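Local coordinates for protein D-glycero-D-manno-heptose 1-phosphate kinase (Bacteroides thetaiotaomicron, PDB 3K85) that probably uses ATP to phosphorylate a heptose phosphate, as a sugar kinase of the GHMP family, at residues N86-I89 / R93-P96; C122-F127 / R142-I147; S70-D75 / L80-Y85; E54-A57 / C62-S65. One frame throughout, in Å; residues are numbered along the deposited sequence.

Contact 1. Residues N86-I89 / R93-P96; sequences NRII and RLEP
A Schellman motif ends helix 79-91, and Ile-89 and Leu-94 are the two residues it draws together. Leu-94 N donates to Ile-89 O at 3.0 Å, the N-H...O angle being 154°. The donor lies in the carbonyl plane, on a lone pair. Arg-93, the C-prime residue with positive phi (47°), reverses the chain, and its own N goes to Arg-90 O. The apolar contact usual for this motif follows: Ile-89 CD1 lies 4.3 Å from Leu-94 CB and extends to Glu-95 O at 4.1 Å. With CG1 anti to the carbonyl carbon (chi1 -65°), Ile-89 CG2 stands anti to the backbone N and comes within 3.4 Å of Leu-94 O. Leu-94 itself folds back beside Ile-88, the two side chains pointing the same way, with Leu-94 CD1 at 4.1 Å from Ile-88 CG2. The same methyl sits 3.8 Å from Ile-88 O. Leu-131 of helix 115-131 touches both Ile-88 and Leu-94, which brings the turn onto the neighbouring helix. Two carbonyls of the last helical turn thus find backbone N-H partners in the reversing chain, while the methyls of Ile-88, Ile-89 and Leu-94 pack beside the turn.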
loop_
_atom_site.group_PDB
_atom_site.type_symbol
_atom_site.label_atom_id
_atom_site.label_comp_id
_atom_site.label_asym_id
_atom_site.label_seq_id
_atom_site.Cartn_x
_atom_site.Cartn_y
_atom_site.Cartn_z
ATOM N N ASN A 86 -14.183 6.886 -30.001
ATOM C CA ASN A 86 -15.641 6.988 -30.095
ATOM C C ASN A 86 -16.276 7.256 -28.728
ATOM O O ASN A 86 -17.077 8.197 -28.564
ATOM C CB ASN A 86 -16.236 5.711 -30.712
ATOM C CG ASN A 86 -15.899 5.563 -32.196
ATOM O OD1 ASN A 86 -15.685 6.552 -32.899
ATOM N ND2 ASN A 86 -15.869 4.328 -32.673
ATOM N N ARG A 87 -15.896 6.427 -27.756
ATOM C CA ARG A 87 -16.387 6.522 -26.390
ATOM C C ARG A 87 -16.177 7.916 -25.810
ATOM O O ARG A 87 -17.073 8.450 -25.158
ATOM C CB ARG A 87 -15.672 5.493 -25.512
ATOM C CG ARG A 87 -16.400 5.139 -24.222
ATOM C CD ARG A 87 -17.605 4.243 -24.499
ATOM N NE ARG A 87 -18.007 3.505 -23.304
ATOM C CZ ARG A 87 -18.527 4.081 -22.233
ATOM N NH1 ARG A 87 -18.715 5.396 -22.226
ATOM N NH2 ARG A 87 -18.831 3.354 -21.163
ATOM N N ILE A 88 -14.998 8.501 -26.044
ATOM C CA ILE A 88 -14.688 9.838 -25.529
ATOM C C ILE A 88 -15.505 10.904 -26.252
ATOM O O ILE A 88 -15.932 11.896 -25.645
ATOM C CB ILE A 88 -13.152 10.203 -25.661
ATOM C CG1 ILE A 88 -12.294 9.289 -24.775
ATOM C CG2 ILE A 88 -12.913 11.642 -25.218
ATOM C CD1 ILE A 88 -12.675 9.330 -23.307
ATOM N N ILE A 89 -15.713 10.719 -27.553
ATOM C CA ILE A 89 -16.510 11.694 -28.307
ATOM C C ILE A 89 -17.943 11.684 -27.782
ATOM O O ILE A 89 -18.552 12.742 -27.628
ATOM C CB ILE A 89 -16.535 11.389 -29.832
ATOM C CG1 ILE A 89 -15.131 11.547 -30.424
ATOM C CG2 ILE A 89 -17.502 12.349 -30.539
ATOM C CD1 ILE A 89 -14.596 12.968 -30.374
ATOM N N ARG A 93 -19.622 14.457 -25.447
ATOM C CA ARG A 93 -20.364 15.163 -26.496
ATOM C C ARG A 93 -19.477 16.178 -27.200
ATOM O O ARG A 93 -19.833 17.348 -27.318
ATOM C CB ARG A 93 -21.555 15.897 -25.880
ATOM C CG ARG A 93 -22.452 15.057 -24.984
ATOM C CD ARG A 93 -23.477 15.964 -24.292
ATOM N NE ARG A 93 -23.951 17.014 -25.201
ATOM C CZ ARG A 93 -24.900 17.906 -24.917
ATOM N NH1 ARG A 93 -25.502 17.890 -23.733
ATOM N NH2 ARG A 93 -25.240 18.825 -25.819
ATOM N N LEU A 94 -18.330 15.728 -27.686
ATOM C CA LEU A 94 -17.381 16.625 -28.339
ATOM C C LEU A 94 -17.499 16.685 -29.858
ATOM O O LEU A 94 -17.965 15.736 -30.491
ATOM C CB LEU A 94 -15.959 16.207 -27.962
ATOM C CG LEU A 94 -15.740 15.960 -26.466
ATOM C CD1 LEU A 94 -14.368 15.338 -26.239
ATOM C CD2 LEU A 94 -15.884 17.282 -25.711
ATOM N N GLU A 95 -17.061 17.807 -30.431
ATOM C CA GLU A 95 -17.077 18.009 -31.877
ATOM C C GLU A 95 -15.989 17.142 -32.493
ATOM O O GLU A 95 -15.018 16.780 -31.822
ATOM C CB GLU A 95 -16.795 19.471 -32.216
ATOM C CG GLU A 95 -17.820 20.444 -31.670
ATOM C CD GLU A 95 -17.473 21.894 -31.979
ATOM O OE1 GLU A 95 -17.446 22.267 -33.175
ATOM O OE2 GLU A 95 -17.225 22.662 -31.021
ATOM N N PRO A 96 -16.132 16.794 -33.782
ATOM C CA PRO A 96 -15.130 15.960 -34.458
ATOM C C PRO A 96 -13.702 16.449 -34.188
ATOM O O PRO A 96 -13.457 17.656 -34.084
ATOM C CB PRO A 96 -15.522 16.086 -35.929
ATOM C CG PRO A 96 -17.007 16.187 -35.849
ATOM C CD PRO A 96 -17.212 17.169 -34.712
#

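Contact 2. Residues C122-F127 / R142-I147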
loop_
_atom_site.group_PDB
_atom_site.type_symbol
_atom_site.label_atom_id
_atom_site.label_comp_id
_atom_site.label_asym_id
_atom_site.label_seq_id
_atom_site.Cartn_x
_atom_site.Cartn_y
_atom_site.Cartn_z
ATOM N N CYS A 122 -3.645 3.134 -21.754
ATOM C CA CYS A 122 -2.668 4.068 -22.289
ATOM C C CYS A 122 -3.335 5.069 -23.228
ATOM O O CYS A 122 -3.150 6.275 -23.102
ATOM C CB CYS A 122 -1.563 3.304 -23.038
ATOM S SG CYS A 122 -0.295 4.383 -23.707
ATOM N N ILE A 123 -4.120 4.567 -24.176
ATOM C CA ILE A 123 -4.800 5.457 -25.111
ATOM C C ILE A 123 -5.707 6.416 -24.349
ATOM O O ILE A 123 -5.729 7.619 -24.634
ATOM C CB ILE A 123 -5.627 4.663 -26.142
ATOM C CG1 ILE A 123 -4.695 3.777 -26.975
ATOM C CG2 ILE A 123 -6.391 5.615 -27.037
ATOM C CD1 ILE A 123 -5.431 2.847 -27.911
ATOM N N LEU A 124 -6.450 5.888 -23.380
ATOM C CA LEU A 124 -7.337 6.722 -22.565
ATOM C C LEU A 124 -6.539 7.831 -21.890
ATOM O O LEU A 124 -6.936 9.002 -21.883
ATOM C CB LEU A 124 -8.034 5.871 -21.502
ATOM C CG LEU A 124 -9.434 5.406 -21.907
ATOM C CD1 LEU A 124 -9.952 4.361 -20.938
ATOM C CD2 LEU A 124 -10.357 6.616 -21.946
ATOM N N LYS A 125 -5.399 7.453 -21.324
ATOM C CA LYS A 125 -4.550 8.417 -20.657
ATOM C C LYS A 125 -4.115 9.524 -21.607
ATOM O O LYS A 125 -4.068 10.699 -21.218
ATOM C CB LYS A 125 -3.333 7.725 -20.044
ATOM C CG LYS A 125 -3.409 7.595 -18.528
ATOM C CD LYS A 125 -3.534 8.980 -17.887
ATOM C CE LYS A 125 -3.389 8.924 -16.379
ATOM N NZ LYS A 125 -4.288 7.892 -15.799
ATOM N N ALA A 126 -3.807 9.176 -22.855
ATOM C CA ALA A 126 -3.395 10.209 -23.799
ATOM C C ALA A 126 -4.565 11.162 -24.003
ATOM O O ALA A 126 -4.385 12.374 -23.952
ATOM C CB ALA A 126 -2.974 9.596 -25.124
ATOM N N PHE A 127 -5.764 10.617 -24.217
ATOM C CA PHE A 127 -6.946 11.463 -24.403
ATOM C C PHE A 127 -7.228 12.312 -23.161
ATOM O O PHE A 127 -7.500 13.515 -23.279
ATOM C CB PHE A 127 -8.182 10.618 -24.765
ATOM C CG PHE A 127 -8.277 10.283 -26.235
ATOM C CD1 PHE A 127 -8.661 11.250 -27.162
ATOM C CD2 PHE A 127 -7.947 9.011 -26.701
ATOM C CE1 PHE A 127 -8.717 10.951 -28.529
ATOM C CE2 PHE A 127 -7.996 8.707 -28.057
ATOM C CZ PHE A 127 -8.383 9.681 -28.972
ATOM N N ARG A 142 -12.555 1.510 -15.019
ATOM C CA ARG A 142 -13.933 1.147 -15.326
ATOM C C ARG A 142 -14.292 1.502 -16.775
ATOM O O ARG A 142 -14.901 0.704 -17.491
ATOM C CB ARG A 142 -14.847 1.852 -14.312
ATOM C CG ARG A 142 -16.282 2.131 -14.727
ATOM C CD ARG A 142 -16.831 3.224 -13.797
ATOM N NE ARG A 142 -18.162 3.714 -14.154
ATOM C CZ ARG A 142 -18.781 4.708 -13.516
ATOM N NH1 ARG A 142 -18.183 5.313 -12.492
ATOM N NH2 ARG A 142 -19.998 5.094 -13.890
ATOM N N LEU A 143 -13.908 2.694 -17.214
ATOM C CA LEU A 143 -14.203 3.091 -18.581
ATOM C C LEU A 143 -13.479 2.182 -19.572
ATOM O O LEU A 143 -14.004 1.882 -20.644
ATOM C CB LEU A 143 -13.788 4.539 -18.827
ATOM C CG LEU A 143 -14.013 5.021 -20.261
ATOM C CD1 LEU A 143 -15.471 4.788 -20.686
ATOM C CD2 LEU A 143 -13.668 6.488 -20.344
ATOM N N ALA A 144 -12.278 1.746 -19.203
ATOM C CA ALA A 144 -11.481 0.881 -20.060
ATOM C C ALA A 144 -12.124 -0.492 -20.173
ATOM O O ALA A 144 -12.150 -1.088 -21.252
ATOM C CB ALA A 144 -10.056 0.754 -19.509
ATOM N N TYR A 145 -12.633 -0.995 -19.053
ATOM C CA TYR A 145 -13.284 -2.295 -19.025
ATOM C C TYR A 145 -14.538 -2.229 -19.880
ATOM O O TYR A 145 -14.871 -3.181 -20.586
ATOM C CB TYR A 145 -13.681 -2.665 -17.600
ATOM C CG TYR A 145 -14.384 -3.998 -17.479
ATOM C CD1 TYR A 145 -13.663 -5.191 -17.486
ATOM C CD2 TYR A 145 -15.772 -4.066 -17.338
ATOM C CE1 TYR A 145 -14.306 -6.428 -17.347
ATOM C CE2 TYR A 145 -16.431 -5.293 -17.201
ATOM C CZ TYR A 145 -15.693 -6.472 -17.202
ATOM O OH TYR A 145 -16.333 -7.688 -17.043
ATOM N N GLU A 146 -15.233 -1.100 -19.816
ATOM C CA GLU A 146 -16.454 -0.945 -20.583
ATOM C C GLU A 146 -16.228 -0.818 -22.085
ATOM O O GLU A 146 -17.001 -1.374 -22.871
ATOM C CB GLU A 146 -17.265 0.239 -20.053
ATOM C CG GLU A 146 -18.168 -0.169 -18.898
ATOM C CD GLU A 146 -18.942 0.987 -18.312
ATOM O OE1 GLU A 146 -19.534 1.765 -19.092
ATOM O OE2 GLU A 146 -18.967 1.111 -17.066
ATOM N N ILE A 147 -15.176 -0.111 -22.491
ATOM C CA ILE A 147 -14.892 0.041 -23.912
ATOM C C ILE A 147 -14.493 -1.298 -24.506
ATOM O O ILE A 147 -14.997 -1.710 -25.549
ATOM C CB ILE A 147 -13.735 1.011 -24.168
ATOM C CG1 ILE A 147 -14.145 2.434 -23.821
ATOM C CG2 ILE A 147 -13.311 0.939 -25.629
ATOM C CD1 ILE A 147 -12.971 3.405 -23.845
#
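Leu-143 O takes the backbone N-H of Ile-147 at 3.0 Å, a helical bond that sets these two residues one turn apart on the side of helix 137-151 facing Leu-124. Across the contact everything is apolar, and Leu-124 carries all of it. Its CD2 meets Leu-143 CD2 at 3.7 Å, methyl against methyl, where the two leucines cross obliquely. Leu-143 CG stands anti to the backbone N (chi1 178°), which sends the branch carrying CD2 toward its partner. The other Leu-124 methyl, CD1, settles against Ala-144, 3.9 Å from Ala-144 CB; the small alanine lets the leucine come down to the helix backbone. Farther along, Leu-124 CD1 reaches Ile-147 CD1 at 4.3 Å. The three partners, at positions i, i+1 and i+4, form a shallow patch under a single side chain. This is helix packing in the N-terminal domain of the GHMP kinase fold: helix 115-131 starts within a glycine-rich GLGTSS sequence that resembles the family's phosphate-binding loop. The segment axes approach to 10.7 Å, with 122° between their directions. Helix 79-91 borders the same contact, as Ile-88 touches Leu-124 while Arg-87 packs on Leu-143 and Ile-147.

Contact 3. Residues S70-D75 / L80-Y85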
loop_
_atom_site.group_PDB
_atom_site.type_symbol
_atom_site.label_atom_id
_atom_site.label_comp_id
_atom_site.label_asym_id
_atom_site.label_seq_id
_atom_site.Cartn_x
_atom_site.Cartn_y
_atom_site.Cartn_z
ATOM N N SER A 70 -17.187 12.185 -36.117
ATOM C CA SER A 70 -17.565 12.192 -34.708
ATOM C C SER A 70 -17.416 10.775 -34.180
ATOM O O SER A 70 -17.113 10.555 -33.009
ATOM C CB SER A 70 -19.014 12.649 -34.526
ATOM O OG SER A 70 -19.141 14.043 -34.703
ATOM N N GLN A 71 -17.647 9.810 -35.057
ATOM C CA GLN A 71 -17.527 8.404 -34.692
ATOM C C GLN A 71 -16.766 7.716 -35.817
ATOM O O GLN A 71 -16.748 8.214 -36.940
ATOM C CB GLN A 71 -18.911 7.764 -34.548
ATOM C CG GLN A 71 -19.768 8.292 -33.403
ATOM C CD GLN A 71 -19.217 7.931 -32.036
ATOM O OE1 GLN A 71 -18.330 8.601 -31.515
ATOM N NE2 GLN A 71 -19.734 6.860 -31.457
ATOM N N LEU A 72 -16.128 6.588 -35.516
ATOM C CA LEU A 72 -15.388 5.844 -36.528
ATOM C C LEU A 72 -15.857 4.403 -36.553
ATOM O O LEU A 72 -15.921 3.733 -35.527
ATOM C CB LEU A 72 -13.877 5.886 -36.265
ATOM C CG LEU A 72 -13.148 7.210 -36.505
ATOM C CD1 LEU A 72 -11.670 7.035 -36.177
ATOM C CD2 LEU A 72 -13.320 7.652 -37.947
ATOM N N GLU A 73 -16.180 3.935 -37.746
ATOM C CA GLU A 73 -16.661 2.581 -37.949
ATOM C C GLU A 73 -15.646 1.519 -37.531
ATOM O O GLU A 73 -14.489 1.556 -37.930
ATOM C CB GLU A 73 -17.037 2.403 -39.426
ATOM C CG GLU A 73 -15.890 2.656 -40.434
ATOM C CD GLU A 73 -15.231 4.044 -40.324
ATOM O OE1 GLU A 73 -15.940 5.073 -40.440
ATOM O OE2 GLU A 73 -13.991 4.101 -40.131
ATOM N N ILE A 74 -16.082 0.562 -36.727
ATOM C CA ILE A 74 -15.181 -0.490 -36.303
ATOM C C ILE A 74 -14.952 -1.469 -37.464
ATOM O O ILE A 74 -15.631 -2.491 -37.575
ATOM C CB ILE A 74 -15.743 -1.227 -35.044
ATOM C CG1 ILE A 74 -15.579 -0.342 -33.807
ATOM C CG2 ILE A 74 -14.986 -2.527 -34.787
ATOM C CD1 ILE A 74 -16.218 1.018 -33.925
ATOM N N ASP A 75 -13.992 -1.138 -38.332
ATOM C CA ASP A 75 -13.653 -1.974 -39.486
ATOM C C ASP A 75 -13.064 -3.300 -39.053
ATOM O O ASP A 75 -13.328 -4.338 -39.650
ATOM C CB ASP A 75 -12.609 -1.295 -40.373
ATOM C CG ASP A 75 -13.093 0.008 -40.957
ATOM O OD1 ASP A 75 -14.159 0.010 -41.609
ATOM O OD2 ASP A 75 -12.397 1.031 -40.774
ATOM N N LEU A 80 -9.107 -0.742 -30.939
ATOM C CA LEU A 80 -8.807 -0.123 -29.653
ATOM C C LEU A 80 -8.803 1.398 -29.713
ATOM O O LEU A 80 -9.437 2.059 -28.892
ATOM C CB LEU A 80 -7.467 -0.635 -29.144
ATOM C CG LEU A 80 -7.494 -1.896 -28.277
ATOM C CD1 LEU A 80 -8.585 -2.830 -28.709
ATOM C CD2 LEU A 80 -6.143 -2.563 -28.349
ATOM N N ILE A 81 -8.091 1.954 -30.685
ATOM C CA ILE A 81 -8.028 3.402 -30.847
ATOM C C ILE A 81 -9.408 3.953 -31.199
ATOM O O ILE A 81 -9.860 4.965 -30.648
ATOM C CB ILE A 81 -7.055 3.784 -31.967
ATOM C CG1 ILE A 81 -5.621 3.502 -31.518
ATOM C CG2 ILE A 81 -7.245 5.241 -32.363
ATOM C CD1 ILE A 81 -4.589 3.858 -32.564
ATOM N N LYS A 82 -10.071 3.287 -32.136
ATOM C CA LYS A 82 -11.399 3.703 -32.562
ATOM C C LYS A 82 -12.390 3.610 -31.397
ATOM O O LYS A 82 -13.190 4.519 -31.176
ATOM C CB LYS A 82 -11.837 2.845 -33.752
ATOM C CG LYS A 82 -10.992 3.111 -35.000
ATOM C CD LYS A 82 -11.274 2.122 -36.120
ATOM C CE LYS A 82 -10.436 2.444 -37.350
ATOM N NZ LYS A 82 -10.645 1.439 -38.425
ATOM N N GLY A 83 -12.327 2.513 -30.647
ATOM C CA GLY A 83 -13.212 2.366 -29.500
ATOM C C GLY A 83 -13.047 3.513 -28.498
ATOM O O GLY A 83 -14.027 4.133 -28.067
ATOM N N VAL A 84 -11.804 3.810 -28.133
ATOM C CA VAL A 84 -11.545 4.878 -27.185
ATOM C C VAL A 84 -11.996 6.208 -27.744
ATOM O O VAL A 84 -12.728 6.949 -27.091
ATOM C CB VAL A 84 -10.052 4.968 -26.832
ATOM C CG1 VAL A 84 -9.822 6.114 -25.859
ATOM C CG2 VAL A 84 -9.585 3.650 -26.224
ATOM N N TYR A 85 -11.554 6.519 -28.956
ATOM C CA TYR A 85 -11.937 7.773 -29.583
ATOM C C TYR A 85 -13.461 7.946 -29.643
ATOM O O TYR A 85 -13.979 9.032 -29.372
ATOM C CB TYR A 85 -11.373 7.854 -30.998
ATOM C CG TYR A 85 -11.854 9.070 -31.739
ATOM C CD1 TYR A 85 -11.356 10.330 -31.431
ATOM C CD2 TYR A 85 -12.862 8.974 -32.705
ATOM C CE1 TYR A 85 -11.848 11.470 -32.055
ATOM C CE2 TYR A 85 -13.363 10.111 -33.337
ATOM C CZ TYR A 85 -12.854 11.353 -33.004
ATOM O OH TYR A 85 -13.360 12.495 -33.583
#
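Lys-82 leaves helix 79-91 with its CB directed at the loop 70-75, and its chain runs extended past Leu-72, crossing it at about a right angle. CG rests 4.2 Å from Leu-72 CD1. CD lies 3.7 Å from Glu-73 O, and CE 4.2 Å, off the oxygen end of that carbonyl. NZ ends in a salt bridge, 3.0 Å from Asp-75 OD2, meeting the oxygen on its anti side and 23° out of the carboxylate plane. Glu-77 O and Tyr-66 OH also hydrogen-bond to NZ, so the ammonium group of this buried lysine has three partners. The loop belongs to the connection from the hairpin strand 62-67 to helix 79-91, and bends at Ile-74, the centre of an inverse gamma turn closed by a weak bond from Asp-75 N to Glu-73 O. A methionine in place of Lys-82 would probably leave Asp-75 and Glu-77 O without this charged mate and free the loop end to shift. One helical turn on, Tyr-85 CD2 lies 4.2 Å from Leu-72 CD1. Tyr-85 CG stands anti to the backbone N (chi1 174°), carrying CE2 to within 3.8 Å of Ser-70 O, while Tyr-85 OH is hydrogen-bonded to Met-69 O and Lys-97 N.

Contact 4. Residues E54-A57 / C62-S65; sequences EINA and CCKS
The beta hairpin of strands 52-57 and 62-67 forms an edge of the large mixed sheet, and near its turn Ala-57 and Cys-62 make a hydrogen-bonded antiparallel pair. Ala-57 N donates to Cys-62 O at 2.9 Å, and Cys-62 N returns to Ala-57 O at 3.1 Å, the donor tilted from the carbonyl plane. Farther on, Ile-55 N reaches Lys-64 O at 2.9 Å in a nearly straight bond. The return bond from Lys-64 N to Ile-55 O is weak, bent to 127° at the hydrogen. Ile-55 O also receives a close CA-H contact from Cys-63 CA, 3.1 Å away with 153° at the hydrogen. On the face carrying Ile-55, Ala-57 and Cys-62, Ile-55 CG2 lies 4.3 Å from Cys-62 SG, and helix 79-91 covers Ile-55 and Ala-57. On the other, Asn-56 CG and Cys-63 SG both stand anti to their backbone N (chi1 -179° for Asn-56), which brings Asn-56 OD1 to 4.1 Å from Cys-63 SG; Asn-56 ND2 is hydrogen-bonded to Tyr-58 OH. Glu-54 CG passes 4.0 Å from Ser-65 OG. Strand 99-105 pairs in parallel with the far side of 52-57, so the middle strand is gripped by backbone bonds along both edges; the face under helix 79-91 is mainly apolar, with Lys-64 leading away at its margin, and the other carries Glu-54, Asn-56, Cys-63 and Ser-65.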
loop_
_atom_site.group_PDB
_atom_site.type_symbol
_atom_site.label_atom_id
_atom_site.label_comp_id
_atom_site.label_asym_id
_atom_site.label_seq_id
_atom_site.Cartn_x
_atom_site.Cartn_y
_atom_site.Cartn_z
ATOM N N GLU A 54 -5.126 10.620 -38.511
ATOM C CA GLU A 54 -4.132 9.646 -38.923
ATOM C C GLU A 54 -3.771 8.656 -37.827
ATOM O O GLU A 54 -3.402 9.045 -36.720
ATOM C CB GLU A 54 -2.888 10.393 -39.389
ATOM C CG GLU A 54 -3.212 11.511 -40.366
ATOM C CD GLU A 54 -1.990 12.312 -40.770
ATOM O OE1 GLU A 54 -1.031 11.705 -41.302
ATOM O OE2 GLU A 54 -1.991 13.549 -40.559
ATOM N N ILE A 55 -3.868 7.373 -38.153
ATOM C CA ILE A 55 -3.557 6.300 -37.217
ATOM C C ILE A 55 -2.325 5.470 -37.613
ATOM O O ILE A 55 -2.278 4.870 -38.686
ATOM C CB ILE A 55 -4.769 5.366 -37.071
ATOM C CG1 ILE A 55 -5.901 6.121 -36.365
ATOM C CG2 ILE A 55 -4.376 4.100 -36.330
ATOM C CD1 ILE A 55 -7.213 5.367 -36.317
ATOM N N ASN A 56 -1.324 5.450 -36.739
ATOM C CA ASN A 56 -0.117 4.674 -36.985
ATOM C C ASN A 56 0.092 3.770 -35.768
ATOM O O ASN A 56 0.850 4.098 -34.858
ATOM C CB ASN A 56 1.076 5.611 -37.200
ATOM C CG ASN A 56 2.361 4.859 -37.477
ATOM O OD1 ASN A 56 2.337 3.683 -37.834
ATOM N ND2 ASN A 56 3.494 5.534 -37.321
ATOM N N ALA A 57 -0.603 2.634 -35.760
ATOM C CA ALA A 57 -0.545 1.683 -34.660
ATOM C C ALA A 57 0.248 0.414 -34.960
ATOM O O ALA A 57 -0.268 -0.533 -35.548
ATOM C CB ALA A 57 -1.959 1.315 -34.242
ATOM N N CYS A 62 -1.706 -1.333 -38.143
ATOM C CA CYS A 62 -2.511 -0.504 -39.018
ATOM C C CYS A 62 -1.904 0.866 -39.219
ATOM O O CYS A 62 -1.359 1.455 -38.290
ATOM C CB CYS A 62 -3.915 -0.334 -38.439
ATOM S SG CYS A 62 -4.874 0.997 -39.227
ATOM N N CYS A 63 -2.015 1.378 -40.438
ATOM C CA CYS A 63 -1.494 2.697 -40.766
ATOM C C CYS A 63 -2.376 3.330 -41.827
ATOM O O CYS A 63 -2.052 3.291 -43.016
ATOM C CB CYS A 63 -0.064 2.600 -41.286
ATOM S SG CYS A 63 0.654 4.214 -41.588
ATOM N N LYS A 64 -3.486 3.918 -41.385
ATOM C CA LYS A 64 -4.441 4.545 -42.290
ATOM C C LYS A 64 -4.876 5.939 -41.877
ATOM O O LYS A 64 -4.844 6.298 -40.703
ATOM C CB LYS A 64 -5.685 3.668 -42.427
ATOM C CG LYS A 64 -5.431 2.356 -43.123
ATOM C CD LYS A 64 -6.694 1.512 -43.195
ATOM C CE LYS A 64 -6.498 0.309 -44.109
ATOM N NZ LYS A 64 -5.328 -0.524 -43.699
ATOM N N SER A 65 -5.287 6.716 -42.869
ATOM C CA SER A 65 -5.762 8.069 -42.656
ATOM C C SER A 65 -7.275 7.984 -42.864
ATOM O O SER A 65 -7.737 7.203 -43.693
ATOM C CB SER A 65 -5.122 9.002 -43.685
ATOM O OG SER A 65 -5.432 10.357 -43.427
#

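Helix 79-91 is the common element. Contacts 1 and 3 both use it, their centres about 10 Å apart, and Asn-86 OD1 probably accepts a hydrogen bond from Leu-72 N (2.7 Å). The centre of contact 2 lies about 13 Å from the centres of both: Arg-87 NH2 meets Glu-146 OE1 at 2.7 Å, and Val-84 CG1 packs on Phe-127 CD2 at 3.6 Å. Contact 4 touches contact 3 through Ile-81 CD1, 3.8 Å from Ile-55 CG2, but stays about 7 Å from contact 2 and about 9 Å from contact 1, nearest atoms. The helix therefore sits between hairpin and helix pair. A phosphate-binding loop, if as in relatives, would overlap the start of helix 115-131.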